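Local coordinates for protein ficolin-3 (Homo sapiens, PDB 2J5Z) that is a collagen- and fibrinogen-domain lectin of innate immune recognition whose fibrinogen-like domain binds galactose and holds a calcium ion, at residues D46-G49 with G50-V54; N89-Q92 with L93-G97; D143-S146 with L147-G150. All blocks are in the same frame, centred on the assembly; numbering follows the deposited sequence. Where two conformers were deposited one is given.

Following the chain from the N terminus, interaction 1 closes the tight turn that joins strand 38-44 to its antiparallel partner 52-58. Interaction 2 comes next, where helix 87-94 gives way to the loop leading to strand 101-106. Interaction 3 folds a short turn in the long loop between strand 131-133 and helix 167-171, on the galactose-binding part of the domain. All three are local and lie in series; none nests in or crosses another. Interactions 1 and 2, with centres about 18 Å apart, still meet, because L53 CD1 packs 3.8 Å from L93 CD1 and sets the helix against strand 52-58. Interaction 3 touches neither, its nearest atoms lying about 11 Å from interaction 2.

Interaction 1: D46-G49 with G50-V54; sequences DTEG and GGWLV
T47 and W52 cross at about a right angle, and the edge of the indole is turned to the threonine. Its five-membered ring brings NE1 to 3.0 Å from T47 O, which lies near the ring plane. On the side-chain branch, OG1 of T47 stands between its own backbone N and carbonyl carbon (chi1 87°) and comes within 3.8 Å of W52 CD1. A third approach to the indole comes from E48, whose CB lies 3.7 Å from W52 NE1 in an oblique position. Beyond CB the glutamate bends away at chi2, and its carboxylate forms a salt bridge with R102.

The backbone geometry that presents T47 O is a type I' beta turn: E48 and G49, both with positive phi (60° and 98°), occupy the central positions, and G50 N donates to T47 O at 3.0 Å. That donor stands above the carbonyl plane rather than on a lone pair. Directly afterwards, G51 and W52 both face D44, a G1 beta bulge, from which strand 52-58 sets out beside strand 38-44. Polar groups outside the turn brace it: D44 OD1 accepts from the N atoms of both D46 and T47, while R221 NH1 donates to E48 O and G50 O. In the conformer given, D46 OD2 forms a salt bridge with R67 of the second subunit; D46 has a second conformer, so this bridge may not always be made.

The bond from G50 N probably polarises T47 O somewhat, and the buried indole, its edge beside that carbonyl, packs the turn against the first residue of the strand.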
ATOM      1  N   ASP A  46      11.107   9.359   7.565  0.50 24.49           N
ATOM      2  CA  ASP A  46      10.839  10.802   7.607  0.50 26.61           C
ATOM      3  C   ASP A  46      10.661  11.403   9.008  0.50 28.02           C
ATOM      4  O   ASP A  46      11.177  12.488   9.288  0.50 28.67           O
ATOM      5  CB  ASP A  46       9.643  11.149   6.712  0.50 26.32           C
ATOM      6  CG  ASP A  46       9.721  12.563   6.154  0.50 26.28           C
ATOM      7  OD1 ASP A  46      10.502  13.372   6.701  0.50 26.68           O
ATOM      8  OD2 ASP A  46       9.015  12.858   5.167  0.50 25.22           O
ATOM      9  N   THR A  47       9.933  10.719   9.886  1.00 29.48           N
ATOM     10  CA  THR A  47       9.705  11.246  11.223  1.00 32.18           C
ATOM     11  C   THR A  47      10.961  11.263  12.080  1.00 33.11           C
ATOM     12  O   THR A  47      11.660  10.256  12.200  1.00 33.84           O
ATOM     13  CB  THR A  47       8.544  10.534  11.952  1.00 32.61           C
ATOM     14  OG1 THR A  47       9.032   9.372  12.622  1.00 35.60           O
ATOM     15  CG2 THR A  47       7.453  10.157  10.975  1.00 33.50           C
ATOM     16  N   GLU A  48      11.257  12.432  12.648  1.00 34.15           N
ATOM     17  CA  GLU A  48      12.332  12.571  13.623  1.00 34.43           C
ATOM     18  C   GLU A  48      13.690  12.184  13.042  1.00 33.24           C
ATOM     19  O   GLU A  48      14.533  11.616  13.734  1.00 34.06           O
ATOM     20  CB  GLU A  48      12.031  11.706  14.849  1.00 36.49           C
ATOM     21  CG  GLU A  48      12.561  12.250  16.156  1.00 39.36           C
ATOM     22  CD  GLU A  48      11.531  13.079  16.888  1.00 42.58           C
ATOM     23  OE1 GLU A  48      11.033  14.073  16.308  1.00 43.49           O
ATOM     24  OE2 GLU A  48      11.219  12.731  18.050  1.00 44.82           O
ATOM     25  N   GLY A  49      13.901  12.480  11.769  1.00 31.33           N
ATOM     26  CA  GLY A  49      15.186  12.201  11.151  1.00 29.73           C
ATOM     27  C   GLY A  49      15.205  10.909  10.358  1.00 28.28           C
ATOM     28  O   GLY A  49      16.115  10.679   9.564  1.00 28.07           O
ATOM     29  N   GLY A  50      14.198  10.065  10.569  1.00 26.07           N
ATOM     30  CA  GLY A  50      14.057   8.835   9.787  1.00 23.88           C
ATOM     31  C   GLY A  50      14.890   7.675  10.308  1.00 22.27           C
ATOM     32  O   GLY A  50      15.741   7.849  11.185  1.00 23.12           O
ATOM     33  N   GLY A  51      14.636   6.490   9.762  1.00 19.68           N
ATOM     34  CA  GLY A  51      15.365   5.276  10.145  1.00 18.55           C
ATOM     35  C   GLY A  51      14.654   4.434  11.196  1.00 17.26           C
ATOM     36  O   GLY A  51      15.280   3.592  11.861  1.00 17.84           O
ATOM     37  N   TRP A  52      13.352   4.641  11.339  1.00 16.10           N
ATOM     38  CA  TRP A  52      12.561   3.923  12.350  1.00 16.24           C
ATOM     39  C   TRP A  52      11.913   2.655  11.810  1.00 15.55           C
ATOM     40  O   TRP A  52      11.247   2.684  10.787  1.00 14.05           O
ATOM     41  CB  TRP A  52      11.448   4.807  12.895  1.00 17.39           C
ATOM     42  CG  TRP A  52      11.919   6.024  13.629  1.00 19.09           C
ATOM     43  CD1 TRP A  52      12.114   7.273  13.110  1.00 20.91           C
ATOM     44  CD2 TRP A  52      12.205   6.117  15.020  1.00 19.77           C
ATOM     45  NE1 TRP A  52      12.521   8.131  14.087  1.00 20.00           N
ATOM     46  CE2 TRP A  52      12.585   7.452  15.277  1.00 20.51           C
ATOM     47  CE3 TRP A  52      12.185   5.206  16.075  1.00 20.10           C
ATOM     48  CZ2 TRP A  52      12.945   7.893  16.546  1.00 20.96           C
ATOM     49  CZ3 TRP A  52      12.556   5.647  17.345  1.00 21.18           C
ATOM     50  CH2 TRP A  52      12.925   6.980  17.565  1.00 20.46           C
ATOM     51  N   LEU A  53      12.080   1.548  12.531  1.00 14.34           N
ATOM     52  CA  LEU A  53      11.417   0.303  12.175  1.00 13.78           C
ATOM     53  C   LEU A  53      10.087   0.265  12.922  1.00 12.87           C
ATOM     54  O   LEU A  53      10.058   0.170  14.146  1.00 13.09           O
ATOM     55  CB  LEU A  53      12.290  -0.894  12.578  1.00 14.23           C
ATOM     56  CG  LEU A  53      12.019  -2.251  11.927  1.00 18.04           C
ATOM     57  CD1 LEU A  53      13.180  -3.203  12.260  1.00 18.71           C
ATOM     58  CD2 LEU A  53      10.661  -2.814  12.374  1.00 18.33           C
ATOM     59  N   VAL A  54       8.985   0.344  12.185  1.00 12.47           N
ATOM     60  CA  VAL A  54       7.660   0.355  12.787  1.00 12.91           C
ATOM     61  C   VAL A  54       7.187  -1.070  12.961  1.00 12.23           C
ATOM     62  O   VAL A  54       6.998  -1.786  11.968  1.00 13.40           O
ATOM     63  CB  VAL A  54       6.654   1.121  11.912  1.00 13.14           C
ATOM     64  CG1 VAL A  54       5.249   1.146  12.570  1.00 12.51           C
ATOM     65  CG2 VAL A  54       7.180   2.546  11.633  1.00 13.56           C
TER

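Interaction 2: N89-Q92 with L93-G97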
ATOM      1  N   ASN A  89      10.472 -12.181  15.779  1.00 12.79           N
ATOM      2  CA  ASN A  89      11.181 -11.181  14.973  1.00 12.92           C
ATOM      3  C   ASN A  89      11.796 -10.098  15.869  1.00 12.45           C
ATOM      4  O   ASN A  89      12.986  -9.750  15.743  1.00 12.37           O
ATOM      5  CB  ASN A  89      10.215 -10.566  13.946  1.00 13.25           C
ATOM      6  CG  ASN A  89       9.892 -11.521  12.819  1.00 13.79           C
ATOM      7  OD1 ASN A  89      10.751 -12.298  12.399  1.00 14.14           O
ATOM      8  ND2 ASN A  89       8.657 -11.466  12.314  1.00 14.48           N
ATOM      9  N   LEU A  90      10.997  -9.590  16.799  1.00 12.81           N
ATOM     10  CA  LEU A  90      11.462  -8.546  17.720  1.00 11.87           C
ATOM     11  C   LEU A  90      12.595  -9.038  18.616  1.00 11.86           C
ATOM     12  O   LEU A  90      13.593  -8.336  18.827  1.00 11.04           O
ATOM     13  CB  LEU A  90      10.302  -8.007  18.569  1.00 12.75           C
ATOM     14  CG  LEU A  90       9.318  -7.104  17.805  1.00 13.28           C
ATOM     15  CD1 LEU A  90       8.016  -6.872  18.568  1.00 13.35           C
ATOM     16  CD2 LEU A  90       9.958  -5.751  17.440  1.00 14.07           C
ATOM     17  N   HIS A  91      12.466 -10.260  19.137  1.00 11.88           N
ATOM     18  CA  HIS A  91      13.590 -10.820  19.880  1.00 12.24           C
ATOM     19  C   HIS A  91      14.861 -10.917  19.030  1.00 12.45           C
ATOM     20  O   HIS A  91      15.961 -10.553  19.479  1.00 12.42           O
ATOM     21  CB  HIS A  91      13.240 -12.219  20.415  1.00 13.18           C
ATOM     22  CG  HIS A  91      14.405 -12.896  21.062  1.00 15.07           C
ATOM     23  ND1 HIS A  91      15.056 -13.977  20.500  1.00 18.18           N
ATOM     24  CD2 HIS A  91      15.070 -12.606  22.204  1.00 15.22           C
ATOM     25  CE1 HIS A  91      16.059 -14.338  21.284  1.00 16.55           C
ATOM     26  NE2 HIS A  91      16.089 -13.524  22.325  1.00 19.99           N
ATOM     27  N   GLN A  92      14.734 -11.432  17.808  1.00 12.99           N
ATOM     28  CA  GLN A  92      15.906 -11.577  16.935  1.00 13.86           C
ATOM     29  C   GLN A  92      16.536 -10.233  16.566  1.00 14.92           C
ATOM     30  O   GLN A  92      17.768 -10.087  16.586  1.00 16.19           O
ATOM     31  CB  GLN A  92      15.554 -12.402  15.685  1.00 13.15           C
ATOM     32  CG  GLN A  92      15.376 -13.892  16.040  1.00 15.49           C
ATOM     33  CD  GLN A  92      14.970 -14.740  14.864  1.00 16.08           C
ATOM     34  OE1 GLN A  92      15.223 -14.388  13.712  1.00 14.93           O
ATOM     35  NE2 GLN A  92      14.370 -15.891  15.148  1.00 15.99           N
ATOM     36  N   LEU A  93      15.692  -9.247  16.281  1.00 15.19           N
ATOM     37  CA  LEU A  93      16.186  -7.917  15.922  1.00 16.44           C
ATOM     38  C   LEU A  93      16.906  -7.257  17.089  1.00 16.82           C
ATOM     39  O   LEU A  93      17.946  -6.622  16.903  1.00 17.40           O
ATOM     40  CB  LEU A  93      15.039  -7.007  15.482  1.00 17.29           C
ATOM     41  CG  LEU A  93      14.452  -7.202  14.089  1.00 17.83           C
ATOM     42  CD1 LEU A  93      13.075  -6.579  14.052  1.00 18.72           C
ATOM     43  CD2 LEU A  93      15.369  -6.621  13.001  1.00 18.49           C
ATOM     44  N   THR A  94      16.352  -7.411  18.290  1.00 17.33           N
ATOM     45  CA  THR A  94      16.811  -6.619  19.432  1.00 19.55           C
ATOM     46  C   THR A  94      17.860  -7.308  20.299  1.00 22.16           C
ATOM     47  O   THR A  94      18.290  -6.749  21.309  1.00 20.78           O
ATOM     48  CB  THR A  94      15.638  -6.106  20.293  1.00 19.99           C
ATOM     49  OG1 THR A  94      14.946  -7.212  20.883  1.00 19.33           O
ATOM     50  CG2 THR A  94      14.663  -5.278  19.440  1.00 18.14           C
ATOM     51  N   LEU A  95      18.289  -8.497  19.873  1.00 24.46           N
ATOM     52  CA  LEU A  95      19.372  -9.241  20.527  1.00 28.53           C
ATOM     53  C   LEU A  95      20.625  -8.384  20.613  1.00 30.01           C
ATOM     54  O   LEU A  95      21.223  -8.246  21.684  1.00 32.08           O
ATOM     55  CB  LEU A  95      19.682 -10.538  19.754  1.00 29.00           C
ATOM     56  CG  LEU A  95      19.180 -11.880  20.320  1.00 31.01           C
ATOM     57  CD1 LEU A  95      18.731 -12.872  19.238  1.00 32.59           C
ATOM     58  CD2 LEU A  95      20.248 -12.495  21.196  1.00 31.44           C
ATOM     59  N   GLN A  96      21.006  -7.811  19.473  1.00 31.37           N
ATOM     60  CA  GLN A  96      22.195  -6.972  19.367  1.00 31.90           C
ATOM     61  C   GLN A  96      21.815  -5.543  19.003  1.00 31.71           C
ATOM     62  O   GLN A  96      20.751  -5.300  18.418  1.00 31.46           O
ATOM     63  CB  GLN A  96      23.148  -7.541  18.335  1.00 31.97           C
ATOM     64  N   GLY A  97      22.684  -4.602  19.368  1.00 31.23           N
ATOM     65  CA  GLY A  97      22.471  -3.186  19.066  1.00 30.84           C
ATOM     66  C   GLY A  97      21.579  -2.496  20.085  1.00 30.15           C
ATOM     67  O   GLY A  97      20.862  -3.147  20.851  1.00 30.79           O
TER
HETATM   68  O   HOH W   1      20.220  -8.790  16.992  1.00 38.08           O
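L90 O is gripped twice by T94, from opposite faces of its carbonyl plane. The backbone N of T94 donates at 3.0 Å to L90 O, and the hydroxyl OG1 donates to the same L90 O at 2.7 Å. That second bond depends on a chi1 of 64°, which sets OG1 between the threonine's N and carbonyl carbon and turns it back along the helix. OG1 also accepts from L122 N, so one side chain joins the helix to strand 112-122. One residue earlier, L93 has CG beside its backbone N, which lays CG 3.4 Å from N89 O while L93 N donates to that oxygen.

The two backbone bonds are i to i+4 bonds near the C-terminal end of helix 87-94, which lies against the central sheet of the fibrinogen-like domain, with L90 reaching F55 and L220. On the more exposed flank, H91 has chi1 174°, with CG beside the carbonyl carbon, and L95 CG lies over one face of its ring; H91 CE1 and L95 CD1 are 3.7 Å apart. Beyond them, a water donates to Q92 O and accepts from Q96 N, both at 2.8 Å.

Interaction 3: D143-S146 with L147-G150; sequences DSLS and LHSG
Torsions in L145, L147 and H148 bring both leucines up to the histidine, L145 across the contact and L147 from the neighbouring position. In H148, CG lies beside the backbone N (chi1 -69°), which turns the ring so that S144 O meets its edge, in plane. L147 swings CG to the far side from its backbone N (chi1 163°), and its CD2 then rests over one face of the imidazole, 4.1 Å above the plane and offset toward the rim. L145 folds its branch at chi2, bringing CD1 to a loose 4.2 Å from H148 CB. The imidazole also packs edge-to-face with W175 and touches Y181, a residue of the galactose pocket.

Backbone bonds supply the curl beneath these side chains, and the turn itself sets H148 CB 3.4 Å from L145 O. H148 N donates to L145 O at 2.9 Å and S149 N donates to S146 O at 3.0 Å; each donor stands well above its carbonyl plane, as expected of i to i+3 bonds in so tight a coil. A weak bond from S149 N also reaches L145 O. At the other end, S149 OG accepts from L133 N, linking the turn to strand 131-133.

D143 organises the start of the turn. Its OD1 accepts at 3.1 Å from L145 N, nearly along the C-O axis, and at 3.1 Å from S146 N, on the syn side and 20° out of the carboxylate plane; both come from the same face. Y117 OH is a further partner. Bonds from the N atoms two and three residues on define an Asx turn within an Asx motif, here leading into a 3-10 turn in the binding region of the fibrinogen-like domain, with the L147 side chain about 6 Å from the bound galactose.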
ATOM      1  N   ASP A 143       4.956   8.627  30.671  1.00 20.60           N
ATOM      2  CA  ASP A 143       5.437   7.251  30.743  1.00 20.27           C
ATOM      3  C   ASP A 143       4.343   6.305  31.227  1.00 19.69           C
ATOM      4  O   ASP A 143       3.872   6.400  32.367  1.00 20.11           O
ATOM      5  CB  ASP A 143       6.668   7.189  31.656  1.00 20.66           C
ATOM      6  CG  ASP A 143       7.238   5.791  31.786  1.00 22.14           C
ATOM      7  OD1 ASP A 143       6.811   4.881  31.037  1.00 20.47           O
ATOM      8  OD2 ASP A 143       8.119   5.613  32.652  1.00 22.73           O
ATOM      9  N   SER A 144       3.935   5.381  30.353  1.00 19.20           N
ATOM     10  CA  SER A 144       2.983   4.341  30.740  1.00 19.10           C
ATOM     11  C   SER A 144       3.471   2.927  30.399  1.00 18.25           C
ATOM     12  O   SER A 144       2.674   1.993  30.349  1.00 17.04           O
ATOM     13  CB  SER A 144       1.621   4.578  30.078  1.00 19.70           C
ATOM     14  OG  SER A 144       0.956   5.693  30.657  1.00 21.83           O
ATOM     15  N   LEU A 145       4.769   2.782  30.157  1.00 17.21           N
ATOM     16  CA  LEU A 145       5.322   1.488  29.792  1.00 17.45           C
ATOM     17  C   LEU A 145       6.350   0.962  30.802  1.00 17.83           C
ATOM     18  O   LEU A 145       6.630  -0.228  30.815  1.00 17.90           O
ATOM     19  CB  LEU A 145       5.931   1.539  28.386  1.00 17.48           C
ATOM     20  CG  LEU A 145       6.141   0.209  27.642  1.00 18.70           C
ATOM     21  CD1 LEU A 145       4.832  -0.555  27.490  1.00 17.81           C
ATOM     22  CD2 LEU A 145       6.768   0.450  26.279  1.00 17.97           C
ATOM     23  N   SER A 146       6.873   1.824  31.673  1.00 19.16           N
ATOM     24  CA  SER A 146       7.917   1.388  32.609  1.00 19.57           C
ATOM     25  C   SER A 146       7.431   0.297  33.542  1.00 19.40           C
ATOM     26  O   SER A 146       8.175  -0.636  33.848  1.00 20.05           O
ATOM     27  CB  SER A 146       8.463   2.561  33.429  1.00 19.68           C
ATOM     28  OG  SER A 146       9.198   3.439  32.608  1.00 20.98           O
ATOM     29  N   LEU A 147       6.184   0.413  33.991  1.00 19.41           N
ATOM     30  CA  LEU A 147       5.563  -0.612  34.838  1.00 19.34           C
ATOM     31  C   LEU A 147       5.685  -1.993  34.198  1.00 18.88           C
ATOM     32  O   LEU A 147       5.835  -3.006  34.877  1.00 18.13           O
ATOM     33  CB  LEU A 147       4.075  -0.289  35.091  1.00 20.25           C
ATOM     34  CG  LEU A 147       3.207  -1.454  35.597  1.00 23.51           C
ATOM     35  CD1 LEU A 147       3.575  -1.866  37.026  1.00 23.64           C
ATOM     36  CD2 LEU A 147       1.701  -1.189  35.490  1.00 23.96           C
ATOM     37  N   HIS A 148       5.632  -2.022  32.872  1.00 17.47           N
ATOM     38  CA  HIS A 148       5.596  -3.272  32.147  1.00 16.33           C
ATOM     39  C   HIS A 148       6.971  -3.866  31.898  1.00 16.00           C
ATOM     40  O   HIS A 148       7.088  -5.031  31.521  1.00 16.14           O
ATOM     41  CB  HIS A 148       4.807  -3.086  30.854  1.00 16.46           C
ATOM     42  CG  HIS A 148       3.351  -2.879  31.106  1.00 16.13           C
ATOM     43  ND1 HIS A 148       2.760  -1.636  31.081  1.00 17.86           N
ATOM     44  CD2 HIS A 148       2.385  -3.749  31.465  1.00 15.94           C
ATOM     45  CE1 HIS A 148       1.478  -1.755  31.384  1.00 16.11           C
ATOM     46  NE2 HIS A 148       1.226  -3.027  31.622  1.00 19.04           N
ATOM     47  N   SER A 149       8.009  -3.086  32.148  1.00 15.77           N
ATOM     48  CA  SER A 149       9.364  -3.605  31.976  1.00 16.04           C
ATOM     49  C   SER A 149       9.621  -4.737  32.961  1.00 16.29           C
ATOM     50  O   SER A 149       9.224  -4.646  34.119  1.00 17.22           O
ATOM     51  CB  SER A 149      10.407  -2.518  32.168  1.00 16.58           C
ATOM     52  OG  SER A 149      11.694  -3.031  31.834  1.00 15.59           O
ATOM     53  N   GLY A 150      10.263  -5.806  32.500  1.00 16.11           N
ATOM     54  CA  GLY A 150      10.555  -6.953  33.364  1.00 17.40           C
ATOM     55  C   GLY A 150       9.460  -8.000  33.399  1.00 17.55           C
ATOM     56  O   GLY A 150       9.591  -9.027  34.089  1.00 19.49           O
TER
HETATM   57  O   HOH W   2       9.055  -2.564  35.754  1.00 37.13           O